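PDB 6R5W: Gp15 protein from Listeria phage PSA, which serves, through this C-terminal part, as the homotrimeric receptor binding protein of the phage, probably recognising the Listeria cell surface. Local coordinates for residues L65-F71 with G105-P111; V92-K98 with D156-D162; L114-S119 with L141-A145. All coordinates share one frame; numbering follows the deposited sequence.

Contact 1. Residues L65-F71 with G105-P111; sequences LTPKNGF and GICATLP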
ATOM      1  N   LEU A  65       8.835  -0.945  23.298  1.00 36.02           N
ATOM      2  CA  LEU A  65      10.229  -1.255  23.565  1.00 40.72           C
ATOM      3  C   LEU A  65      10.585  -0.856  24.994  1.00 40.66           C
ATOM      4  O   LEU A  65      10.298   0.279  25.430  1.00 46.98           O
ATOM      5  CB  LEU A  65      11.164  -0.491  22.606  1.00 38.92           C
ATOM      6  CG  LEU A  65      10.853  -0.600  21.121  1.00 33.42           C
ATOM      7  CD1 LEU A  65      11.944   0.206  20.375  1.00 40.78           C
ATOM      8  CD2 LEU A  65      10.780  -2.000  20.627  1.00 38.71           C
ATOM      9  N   THR A  66      11.330  -1.699  25.651  1.00 41.15           N
ATOM     10  CA  THR A  66      11.791  -1.486  27.022  1.00 39.63           C
ATOM     11  C   THR A  66      13.190  -0.856  27.040  1.00 41.93           C
ATOM     12  O   THR A  66      14.115  -1.397  26.421  1.00 45.94           O
ATOM     13  CB  THR A  66      11.837  -2.816  27.757  1.00 48.72           C
ATOM     14  OG1 THR A  66      10.533  -3.405  27.758  1.00 54.13           O
ATOM     15  CG2 THR A  66      12.327  -2.590  29.179  1.00 55.22           C
ATOM     16  N   PRO A  67      13.379   0.246  27.740  1.00 38.15           N
ATOM     17  CA  PRO A  67      14.703   0.883  27.768  1.00 41.11           C
ATOM     18  C   PRO A  67      15.704   0.015  28.491  1.00 45.62           C
ATOM     19  O   PRO A  67      15.352  -0.766  29.380  1.00 46.67           O
ATOM     20  CB  PRO A  67      14.475   2.207  28.509  1.00 37.49           C
ATOM     21  CG  PRO A  67      13.135   2.069  29.124  1.00 45.58           C
ATOM     22  CD  PRO A  67      12.352   1.053  28.432  1.00 40.85           C
ATOM     23  N   LYS A  68      16.957   0.123  28.056  1.00 38.61           N
ATOM     24  CA  LYS A  68      18.026  -0.745  28.546  1.00 45.59           C
ATOM     25  C   LYS A  68      19.183   0.093  29.056  1.00 37.78           C
ATOM     26  O   LYS A  68      19.315   1.292  28.780  1.00 36.20           O
ATOM     27  CB  LYS A  68      18.588  -1.689  27.449  1.00 40.88           C
ATOM     28  CG  LYS A  68      17.578  -2.616  26.842  1.00 43.81           C
ATOM     29  CD  LYS A  68      18.084  -3.294  25.609  1.00 44.86           C
ATOM     30  CE  LYS A  68      19.004  -4.424  25.899  1.00 54.05           C
ATOM     31  NZ  LYS A  68      18.963  -5.444  24.794  1.00 58.99           N
ATOM     32  N   ASN A  69      20.067  -0.559  29.825  1.00 38.80           N
ATOM     33  CA  ASN A  69      21.351   0.025  30.203  1.00 37.35           C
ATOM     34  C   ASN A  69      21.213   1.349  30.925  1.00 36.31           C
ATOM     35  O   ASN A  69      22.016   2.273  30.724  1.00 39.43           O
ATOM     36  CB  ASN A  69      22.226   0.183  28.949  1.00 38.93           C
ATOM     37  CG  ASN A  69      22.642  -1.108  28.404  1.00 42.27           C
ATOM     38  OD1 ASN A  69      23.167  -1.961  29.125  1.00 46.77           O
ATOM     39  ND2 ASN A  69      22.424  -1.306  27.112  1.00 41.17           N
ATOM     40  N   GLY A  70      20.187   1.453  31.778  1.00 35.10           N
ATOM     41  CA  GLY A  70      20.014   2.618  32.580  1.00 38.30           C
ATOM     42  C   GLY A  70      19.236   3.740  31.931  1.00 42.59           C
ATOM     43  O   GLY A  70      18.836   4.675  32.635  1.00 37.53           O
ATOM     44  N   PHE A  71      19.029   3.693  30.618  1.00 38.41           N
ATOM     45  CA  PHE A  71      18.188   4.692  29.981  1.00 37.78           C
ATOM     46  C   PHE A  71      16.755   4.611  30.556  1.00 33.84           C
ATOM     47  O   PHE A  71      16.265   3.528  30.943  1.00 33.11           O
ATOM     48  CB  PHE A  71      18.119   4.462  28.475  1.00 33.30           C
ATOM     49  CG  PHE A  71      19.353   4.892  27.706  1.00 32.26           C
ATOM     50  CD1 PHE A  71      19.442   6.183  27.241  1.00 31.75           C
ATOM     51  CD2 PHE A  71      20.345   4.009  27.437  1.00 34.00           C
ATOM     52  CE1 PHE A  71      20.524   6.633  26.503  1.00 35.40           C
ATOM     53  CE2 PHE A  71      21.449   4.427  26.631  1.00 34.99           C
ATOM     54  CZ  PHE A  71      21.544   5.711  26.216  1.00 33.99           C
ATOM     55  N   GLY A 105      25.416   4.351  24.100  1.00 32.85           N
ATOM     56  CA  GLY A 105      25.239   2.925  24.043  1.00 32.28           C
ATOM     57  C   GLY A 105      23.843   2.503  23.665  1.00 34.17           C
ATOM     58  O   GLY A 105      23.029   3.301  23.157  1.00 33.48           O
ATOM     59  N   ILE A 106      23.564   1.222  23.903  1.00 33.50           N
ATOM     60  CA  ILE A 106      22.299   0.617  23.500  1.00 36.01           C
ATOM     61  C   ILE A 106      21.186   1.009  24.466  1.00 39.91           C
ATOM     62  O   ILE A 106      21.205   0.645  25.648  1.00 41.26           O
ATOM     63  CB  ILE A 106      22.412  -0.903  23.401  1.00 36.60           C
ATOM     64  CG1 ILE A 106      23.375  -1.282  22.224  1.00 36.62           C
ATOM     65  CG2 ILE A 106      21.062  -1.538  23.131  1.00 39.64           C
ATOM     66  CD1 ILE A 106      23.762  -2.769  22.181  1.00 39.74           C
ATOM     67  N   CYS A 107      20.215   1.753  23.974  1.00 35.00           N
ATOM     68  CA  CYS A 107      19.094   2.229  24.807  1.00 34.45           C
ATOM     69  C   CYS A 107      17.848   1.361  24.694  1.00 34.91           C
ATOM     70  O   CYS A 107      16.974   1.452  25.546  1.00 34.64           O
ATOM     71  CB  CYS A 107      18.780   3.672  24.448  1.00 31.25           C
ATOM     72  SG  CYS A 107      18.073   3.913  22.725  1.00 33.49           S
ATOM     73  N   ALA A 108      17.759   0.492  23.698  1.00 32.35           N
ATOM     74  CA  ALA A 108      16.632  -0.369  23.430  1.00 36.33           C
ATOM     75  C   ALA A 108      16.989  -1.273  22.278  1.00 33.80           C
ATOM     76  O   ALA A 108      17.907  -0.969  21.496  1.00 33.96           O
ATOM     77  CB  ALA A 108      15.362   0.443  23.051  1.00 37.99           C
ATOM     78  N   THR A 109      16.289  -2.398  22.210  1.00 29.28           N
ATOM     79  CA  THR A 109      16.437  -3.423  21.182  1.00 31.75           C
ATOM     80  C   THR A 109      15.074  -3.849  20.678  1.00 35.06           C
ATOM     81  O   THR A 109      14.183  -4.111  21.473  1.00 37.80           O
ATOM     82  CB  THR A 109      17.173  -4.702  21.728  1.00 39.10           C
ATOM     83  OG1 THR A 109      18.436  -4.310  22.285  1.00 37.24           O
ATOM     84  CG2 THR A 109      17.373  -5.693  20.642  1.00 38.23           C
ATOM     85  N   LEU A 110      14.882  -3.887  19.365  1.00 30.68           N
ATOM     86  CA  LEU A 110      13.604  -4.297  18.813  1.00 31.20           C
ATOM     87  C   LEU A 110      13.537  -5.819  18.730  1.00 35.82           C
ATOM     88  O   LEU A 110      14.584  -6.506  18.681  1.00 35.41           O
ATOM     89  CB  LEU A 110      13.429  -3.717  17.421  1.00 32.92           C
ATOM     90  CG  LEU A 110      13.304  -2.155  17.363  1.00 33.42           C
ATOM     91  CD1 LEU A 110      14.561  -1.576  16.821  1.00 36.95           C
ATOM     92  CD2 LEU A 110      12.151  -1.785  16.522  1.00 33.40           C
ATOM     93  N   PRO A 111      12.339  -6.375  18.635  1.00 34.83           N
ATOM     94  CA  PRO A 111      12.204  -7.821  18.457  1.00 37.55           C
ATOM     95  C   PRO A 111      12.924  -8.336  17.214  1.00 37.79           C
ATOM     96  O   PRO A 111      13.013  -7.645  16.191  1.00 34.67           O
ATOM     97  CB  PRO A 111      10.682  -8.027  18.307  1.00 37.02           C
ATOM     98  CG  PRO A 111      10.064  -6.805  18.783  1.00 42.71           C
ATOM     99  CD  PRO A 111      11.034  -5.698  18.562  1.00 37.91           C
TER
HETATM  100  O   HOH W   1      14.491  -3.174  24.485  1.00 39.52           O

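Contact 2. Residues V92-K98 with D156-D162; sequences VSGIVGK and DVNTGLD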
ATOM      1  N   VAL A  92      10.141   3.860  14.224  1.00 26.82           N
ATOM      2  CA  VAL A  92      10.372   3.945  15.678  1.00 29.28           C
ATOM      3  C   VAL A  92       9.896   5.303  16.186  1.00 27.45           C
ATOM      4  O   VAL A  92       9.889   6.289  15.470  1.00 28.67           O
ATOM      5  CB  VAL A  92      11.872   3.722  16.025  1.00 29.10           C
ATOM      6  CG1 VAL A  92      12.131   3.695  17.510  1.00 33.04           C
ATOM      7  CG2 VAL A  92      12.341   2.432  15.383  1.00 28.73           C
ATOM      8  N   SER A  93       9.501   5.368  17.454  1.00 31.14           N
ATOM      9  CA  SER A  93       9.111   6.619  18.091  1.00 28.99           C
ATOM     10  C   SER A  93       9.516   6.583  19.577  1.00 27.63           C
ATOM     11  O   SER A  93       9.622   5.510  20.196  1.00 32.23           O
ATOM     12  CB  SER A  93       7.560   6.870  17.985  1.00 28.99           C
ATOM     13  OG  SER A  93       6.913   5.935  18.803  1.00 40.51           O
ATOM     14  N   GLY A  94       9.634   7.777  20.140  1.00 29.56           N
ATOM     15  CA  GLY A  94       9.916   7.967  21.532  1.00 29.80           C
ATOM     16  C   GLY A  94      11.180   8.760  21.787  1.00 27.59           C
ATOM     17  O   GLY A  94      11.866   9.206  20.870  1.00 30.39           O
ATOM     18  N   ILE A  95      11.432   9.009  23.095  1.00 29.34           N
ATOM     19  CA  ILE A  95      12.531   9.833  23.548  1.00 29.16           C
ATOM     20  C   ILE A  95      13.149   9.140  24.745  1.00 34.45           C
ATOM     21  O   ILE A  95      12.424   8.703  25.649  1.00 33.54           O
ATOM     22  CB  ILE A  95      12.077  11.240  23.933  1.00 34.03           C
ATOM     23  CG1 ILE A  95      11.411  11.960  22.733  1.00 31.95           C
ATOM     24  CG2 ILE A  95      13.253  12.124  24.470  1.00 31.65           C
ATOM     25  CD1 ILE A  95      10.803  13.318  23.124  1.00 35.33           C
ATOM     26  N   VAL A  96      14.484   8.972  24.739  1.00 36.35           N
ATOM     27  CA  VAL A  96      15.166   8.308  25.865  1.00 34.64           C
ATOM     28  C   VAL A  96      15.912   9.380  26.660  1.00 29.98           C
ATOM     29  O   VAL A  96      16.453  10.354  26.092  1.00 32.56           O
ATOM     30  CB  VAL A  96      16.118   7.179  25.420  1.00 32.05           C
ATOM     31  CG1 VAL A  96      15.333   6.091  24.768  1.00 32.17           C
ATOM     32  CG2 VAL A  96      17.196   7.756  24.458  1.00 32.13           C
ATOM     33  N   GLY A  97      15.975   9.165  27.978  1.00 32.36           N
ATOM     34  CA  GLY A  97      16.718   9.994  28.909  1.00 34.05           C
ATOM     35  C   GLY A  97      17.911   9.236  29.523  1.00 26.80           C
ATOM     36  O   GLY A  97      17.887   7.995  29.603  1.00 30.29           O
ATOM     37  N   LYS A  98      18.887  10.006  29.987  1.00 35.87           N
ATOM     38  CA  LYS A  98      20.132   9.444  30.525  1.00 33.45           C
ATOM     39  C   LYS A  98      19.860   8.487  31.665  1.00 37.72           C
ATOM     40  O   LYS A  98      20.436   7.393  31.726  1.00 35.91           O
ATOM     41  CB  LYS A  98      21.013  10.574  30.978  1.00 35.34           C
ATOM     42  CG  LYS A  98      22.439  10.115  31.441  1.00 37.67           C
ATOM     43  CD  LYS A  98      23.085  11.283  32.083  1.00 36.94           C
ATOM     44  CE  LYS A  98      24.610  10.997  32.190  1.00 46.00           C
ATOM     45  NZ  LYS A  98      25.291  12.190  32.757  1.00 47.92           N
ATOM     46  N   ASP A 156      23.694  14.689  28.854  1.00 34.33           N
ATOM     47  CA  ASP A 156      22.674  15.047  29.834  1.00 39.39           C
ATOM     48  C   ASP A 156      21.362  15.531  29.212  1.00 42.96           C
ATOM     49  O   ASP A 156      20.459  15.922  29.948  1.00 39.89           O
ATOM     50  CB  ASP A 156      23.190  16.160  30.740  1.00 39.36           C
ATOM     51  CG  ASP A 156      24.401  15.728  31.519  1.00 41.30           C
ATOM     52  OD1 ASP A 156      24.350  14.621  32.066  1.00 38.70           O
ATOM     53  OD2 ASP A 156      25.400  16.470  31.522  1.00 50.57           O
ATOM     54  N   VAL A 157      21.222  15.468  27.905  1.00 36.61           N
ATOM     55  CA  VAL A 157      20.015  15.936  27.178  1.00 32.01           C
ATOM     56  C   VAL A 157      19.345  14.713  26.578  1.00 39.21           C
ATOM     57  O   VAL A 157      20.026  13.766  26.159  1.00 35.15           O
ATOM     58  CB  VAL A 157      20.387  16.962  26.109  1.00 36.67           C
ATOM     59  CG1 VAL A 157      19.198  17.371  25.243  1.00 34.19           C
ATOM     60  CG2 VAL A 157      20.982  18.212  26.803  1.00 40.60           C
ATOM     61  N   ASN A 158      18.014  14.691  26.595  1.00 32.53           N
ATOM     62  CA  ASN A 158      17.329  13.523  26.107  1.00 29.56           C
ATOM     63  C   ASN A 158      17.556  13.412  24.592  1.00 24.57           C
ATOM     64  O   ASN A 158      17.841  14.406  23.907  1.00 31.76           O
ATOM     65  CB  ASN A 158      15.799  13.600  26.364  1.00 37.48           C
ATOM     66  CG  ASN A 158      15.425  13.624  27.852  1.00 45.56           C
ATOM     67  OD1 ASN A 158      16.239  13.345  28.717  1.00 37.20           O
ATOM     68  ND2 ASN A 158      14.148  13.927  28.135  1.00 36.18           N
ATOM     69  N   THR A 159      17.414  12.200  24.075  1.00 31.15           N
ATOM     70  CA  THR A 159      17.676  11.904  22.666  1.00 31.17           C
ATOM     71  C   THR A 159      16.436  11.297  21.997  1.00 27.50           C
ATOM     72  O   THR A 159      15.838  10.324  22.495  1.00 28.58           O
ATOM     73  CB  THR A 159      18.886  10.960  22.552  1.00 32.94           C
ATOM     74  OG1 THR A 159      20.048  11.671  23.029  1.00 32.20           O
ATOM     75  CG2 THR A 159      19.155  10.620  21.122  1.00 33.09           C
ATOM     76  N   GLY A 160      16.045  11.861  20.842  1.00 29.65           N
ATOM     77  CA  GLY A 160      14.867  11.357  20.157  1.00 28.13           C
ATOM     78  C   GLY A 160      15.116  10.150  19.265  1.00 31.07           C
ATOM     79  O   GLY A 160      16.188  10.018  18.675  1.00 30.24           O
ATOM     80  N   LEU A 161      14.122   9.268  19.171  1.00 27.61           N
ATOM     81  CA  LEU A 161      14.188   8.088  18.298  1.00 27.14           C
ATOM     82  C   LEU A 161      13.235   8.181  17.097  1.00 30.67           C
ATOM     83  O   LEU A 161      13.148   7.230  16.305  1.00 30.98           O
ATOM     84  CB  LEU A 161      13.854   6.822  19.064  1.00 29.15           C
ATOM     85  CG  LEU A 161      14.666   6.499  20.313  1.00 33.87           C
ATOM     86  CD1 LEU A 161      14.262   5.174  20.831  1.00 36.79           C
ATOM     87  CD2 LEU A 161      16.151   6.556  20.008  1.00 30.66           C
ATOM     88  N   ASP A 162      12.514   9.307  16.946  1.00 28.98           N
ATOM     89  CA  ASP A 162      11.437   9.423  15.974  1.00 28.61           C
ATOM     90  C   ASP A 162      11.896   9.418  14.519  1.00 30.29           C
ATOM     91  O   ASP A 162      11.042   9.306  13.646  1.00 29.67           O
ATOM     92  CB  ASP A 162      10.641  10.725  16.273  1.00 26.17           C
ATOM     93  CG  ASP A 162      10.087  10.729  17.663  1.00 29.06           C
ATOM     94  OD1 ASP A 162       9.288   9.820  17.920  1.00 29.72           O
ATOM     95  OD2 ASP A 162      10.457  11.610  18.523  1.00 32.70           O
TER
HETATM   96  O   HOH W   2      18.825  12.947  29.479  1.00 37.73           O

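Contact 3. Residues L114-S119 with L141-A145; sequences LAPDAS and LSVSA. With CD (cadmium ion), chain G.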
ATOM      1  N   LEU A 114      11.761  -7.876  13.648  1.00 33.50           N
ATOM      2  CA  LEU A 114      11.933  -6.545  13.067  1.00 27.87           C
ATOM      3  C   LEU A 114      13.407  -6.246  12.815  1.00 32.14           C
ATOM      4  O   LEU A 114      13.797  -5.097  12.736  1.00 30.11           O
ATOM      5  CB  LEU A 114      11.301  -5.491  13.966  1.00 28.82           C
ATOM      6  CG  LEU A 114       9.784  -5.655  14.099  1.00 29.40           C
ATOM      7  CD1 LEU A 114       9.265  -4.491  14.937  1.00 35.62           C
ATOM      8  CD2 LEU A 114       9.083  -5.708  12.733  1.00 31.11           C
ATOM      9  N   ALA A 115      14.262  -7.275  12.717  1.00 30.45           N
ATOM     10  CA  ALA A 115      15.662  -7.004  12.381  1.00 28.07           C
ATOM     11  C   ALA A 115      15.759  -6.342  11.003  1.00 25.33           C
ATOM     12  O   ALA A 115      15.024  -6.701  10.081  1.00 27.45           O
ATOM     13  CB  ALA A 115      16.465  -8.315  12.379  1.00 35.58           C
ATOM     14  N   PRO A 116      16.670  -5.384  10.811  1.00 29.09           N
ATOM     15  CA  PRO A 116      16.752  -4.686   9.518  1.00 30.63           C
ATOM     16  C   PRO A 116      17.376  -5.524   8.407  1.00 32.01           C
ATOM     17  O   PRO A 116      18.233  -6.375   8.668  1.00 30.22           O
ATOM     18  CB  PRO A 116      17.639  -3.468   9.828  1.00 30.74           C
ATOM     19  CG  PRO A 116      18.472  -3.913  10.971  1.00 32.43           C
ATOM     20  CD  PRO A 116      17.583  -4.836  11.815  1.00 28.01           C
ATOM     21  N   ASP A 117      17.007  -5.218   7.168  1.00 28.12           N
ATOM     22  CA  ASP A 117      17.748  -5.689   6.000  1.00 28.38           C
ATOM     23  C   ASP A 117      19.009  -4.841   5.904  1.00 30.75           C
ATOM     24  O   ASP A 117      18.950  -3.680   5.516  1.00 32.93           O
ATOM     25  CB  ASP A 117      16.924  -5.606   4.729  1.00 27.76           C
ATOM     26  CG  ASP A 117      17.543  -6.390   3.572  1.00 28.64           C
ATOM     27  OD1 ASP A 117      18.533  -7.030   3.867  1.00 31.27           O
ATOM     28  OD2 ASP A 117      17.069  -6.312   2.441  1.00 25.60           O
ATOM     29  N   ALA A 118      20.144  -5.395   6.337  1.00 29.36           N
ATOM     30  CA  ALA A 118      21.423  -4.689   6.389  1.00 31.28           C
ATOM     31  C   ALA A 118      22.505  -5.738   6.641  1.00 35.84           C
ATOM     32  O   ALA A 118      22.233  -6.790   7.231  1.00 34.05           O
ATOM     33  CB  ALA A 118      21.472  -3.642   7.523  1.00 28.68           C
ATOM     34  N   SER A 119      23.736  -5.417   6.248  1.00 32.96           N
ATOM     35  CA  SER A 119      24.878  -6.277   6.601  1.00 35.90           C
ATOM     36  C   SER A 119      25.787  -5.672   7.668  1.00 42.55           C
ATOM     37  O   SER A 119      26.697  -6.353   8.158  1.00 39.63           O
ATOM     38  CB  SER A 119      25.655  -6.647   5.316  1.00 37.08           C
ATOM     39  OG  SER A 119      25.955  -5.531   4.498  1.00 40.71           O
ATOM     40  N   LEU A 141      21.738   1.706  14.090  1.00 28.82           N
ATOM     41  CA  LEU A 141      20.790   0.600  14.213  1.00 29.87           C
ATOM     42  C   LEU A 141      21.580  -0.634  13.833  1.00 29.15           C
ATOM     43  O   LEU A 141      21.975  -0.731  12.671  1.00 29.55           O
ATOM     44  CB  LEU A 141      19.601   0.778  13.262  1.00 28.18           C
ATOM     45  CG  LEU A 141      18.580  -0.322  13.310  1.00 28.76           C
ATOM     46  CD1 LEU A 141      17.864  -0.374  14.680  1.00 33.23           C
ATOM     47  CD2 LEU A 141      17.513  -0.274  12.190  1.00 31.85           C
ATOM     48  N   SER A 142      21.759  -1.570  14.763  1.00 29.95           N
ATOM     49  CA  SER A 142      22.603  -2.744  14.496  1.00 35.90           C
ATOM     50  C   SER A 142      21.835  -3.811  13.718  1.00 29.71           C
ATOM     51  O   SER A 142      20.616  -3.797  13.631  1.00 28.30           O
ATOM     52  CB  SER A 142      23.119  -3.335  15.822  1.00 29.01           C
ATOM     53  OG  SER A 142      22.082  -4.150  16.421  1.00 30.07           O
ATOM     54  N   VAL A 143      22.568  -4.803  13.180  1.00 28.47           N
ATOM     55  CA  VAL A 143      21.951  -5.869  12.468  1.00 27.58           C
ATOM     56  C   VAL A 143      21.031  -6.720  13.362  1.00 27.32           C
ATOM     57  O   VAL A 143      20.138  -7.388  12.843  1.00 32.62           O
ATOM     58  CB  VAL A 143      22.979  -6.798  11.762  1.00 35.19           C
ATOM     59  CG1 VAL A 143      23.729  -6.015  10.705  1.00 33.84           C
ATOM     60  CG2 VAL A 143      23.905  -7.429  12.753  1.00 35.86           C
ATOM     61  N   SER A 144      21.237  -6.710  14.658  1.00 32.98           N
ATOM     62  CA  SER A 144      20.359  -7.402  15.580  1.00 34.63           C
ATOM     63  C   SER A 144      19.303  -6.451  16.127  1.00 38.20           C
ATOM     64  O   SER A 144      18.622  -6.773  17.107  1.00 38.41           O
ATOM     65  CB  SER A 144      21.170  -8.023  16.699  1.00 37.95           C
ATOM     66  OG  SER A 144      21.995  -7.097  17.363  1.00 46.44           O
ATOM     67  N   ALA A 145      19.202  -5.255  15.541  1.00 32.38           N
ATOM     68  CA  ALA A 145      18.138  -4.295  15.885  1.00 36.35           C
ATOM     69  C   ALA A 145      18.325  -3.646  17.254  1.00 30.27           C
ATOM     70  O   ALA A 145      17.330  -3.232  17.901  1.00 32.32           O
ATOM     71  CB  ALA A 145      16.740  -4.941  15.764  1.00 37.86           C
TER
HETATM   72 CD    CD G 404      18.372  -8.106   1.628  1.00 36.12          CD
HETATM   73  O   HOH W   3      19.514  -8.138  10.367  1.00 32.83           O
HETATM   74  O   HOH W   4      16.343  -9.633   2.433  1.00 26.38           O
HETATM   75  O   HOH W   5      20.034  -9.857   1.928  1.00 30.44           O
HETATM   76  O   HOH W   6      20.046  -6.381   0.747  1.00 30.46           O
HETATM   77  O   HOH W   7      17.471  -8.121  -0.750  1.00 33.07           O

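Contact 1. Residues L65-F71 with G105-P111
Lys68 and Cys107 bring the two backbones together: the amide N of Lys68 donates to Cys107 O at 2.8 Å, and Lys68 then starts the type I' turn that ends at Phe71. Asn69 and Gly70, both with positive phi, are a classic pair for its middle positions. A second backbone connection runs through a water that donates to Thr66 O and accepts from Thr109 N. The side-chain amide of Asn69 makes a straight bond (178° at the hydrogen): ND2, 2.7 Å from Ile106 O, points at a lone pair of that oxygen, in the carbonyl plane. Lys68 is bent at its third torsion (78°), which brings NZ to 2.8 Å from Thr109 OG1, a hydroxyl that also bonds Asp146. Cys107 CB covers one face of the Phe71 ring, 3.4 Å from the centroid, a CH-pi contact; SG stands further out along the ring normal. At the far end, Leu65 CD1 meets Leu110 CG at 4.1 Å. The loop between strands 61-65 and 72-84 lies against strand 105-109, an outer strand of its sheet within the chain that pairs with 146-152. Phe71 reaches inward onto Ile149 and Val96, and Leu65 onto Leu77.

Contact 2. Residues V92-K98 with D156-D162
Asp162 OD1 is gripped from two chains: Gly94 N donates to it at 3.0 Å, approaching from above the carboxylate plane, and Lys122 of the second subunit adds a salt bridge. The other oxygen, OD2, accepts from Leu123 N of that subunit. Beyond this end the segments run antiparallel, their end-to-end directions 175° apart. Leu161 N bonds Gly94 O at 2.8 Å, and Val96 and Thr159 form a hydrogen-bonded pair, with N to O distances of 2.9 Å both ways. Ile95 and Gly160 make the adjoining non-hydrogen-bonded pair, in which the glycine adds no side chain beside Ile95.

On the face carrying Val96 and Thr159 the contact is mainly apolar, with Thr159 OG1 bonded to Gln128. Val96 CG1 comes within 4.2 Å of Leu161 CD1, the two side chains crossing at about a right angle, while Val92 CG1 lies against Leu161 CB. Toward the opposite face, Ile95 CG2 abuts Asn158 CB at 3.5 Å. Asn158 turns its OD1 to a water that donates to it and accepts from Lys98 N, and its ND2 is held by Gln129. At the outer end, Lys98 is extended from its first torsion (-174°) onward, so that NZ reaches Asp156 OD1 at 2.7 Å, nearly along the C-O axis, in a salt bridge. The chemistry changes along the strands: a charge pair at the exposed end, regular sheet bonds in the buried middle, and at Asp162 a carboxylate whose negative charge is probably stabilised by the lysine of the next subunit, tying this edge to the trimer interface.

Contact 3. Residues L114-S119 with L141-A145
Leu141 holds CG opposite its backbone N (chi1 179°), with chi2 66° placing CD1 to one side and leaving CD2 extended, anti to CA, toward the ring of Pro116; in Val143, a chi1 of -64° sends CG1 toward the backbone of Ala118 and Ser119. The proline is the centre of the contact. Pro116 CG lies 4.0 Å from Leu141 CD2, with the two side chains oblique to each other, and the same Pro116 CG approaches Ser142 O to 3.4 Å. Pro116 CD meets Ala145 CB at 4.0 Å, so Leu141, Ser142 and Ala145 all touch the Pro116 ring. Val143 CG1 comes to 3.7 Å from Ser119 C. No direct hydrogen bond crosses between the segments. The polar link is instead a single water, which donates to Pro116 O and to Val143 O and so bridges two carbonyls that cannot bond each other.

Residues Ser142 to Ala145 form a type I turn, with Ala145 N bonding Ser142 O at 2.8 Å. Asp117 points away from this loop and holds a cadmium ion through both carboxylate oxygens, OD1 at 2.5 Å and OD2 at 2.4 Å; four waters bring the cadmium ligands to six. Arg87 also bonds OD2, which would help to fix the carboxylate. Ser119 OG bonds Gln75 of the third subunit, placing this end of the loop at a subunit boundary. The segment 114-119 connects strands 105-109 and 122-127, while the loop 141-145 leads from strand 136-141 into strand 146-152. Pro116 and Leu141 both rest on Tyr166 of strand 159-167, while Leu114 packs on Phe88 and Val90 of strand 87-97.

Contact 2 is the most buried of the three and lies within one antiparallel sheet, joining strands 87-97 and 159-167 by regular backbone bonds. Contact 1, partly buried, reaches between sheets: the loop after strand 61-65 meets strand 105-109 through one direct backbone bond, side-chain bonds and a ring contact. They touch through Phe71 CD1 against Gly97 O (3.4 Å) and Cys107 SG against Val96 CG1. Contact 3 joins two loops at one end of the sheet containing strands 105-109 and 146-152, by apolar packing and one water; a probable hydrogen bond from Leu110 N to Ala145 O links it to contact 1. Contacts 2 and 3 each include residues that meet another subunit, whereas contact 1 meets none.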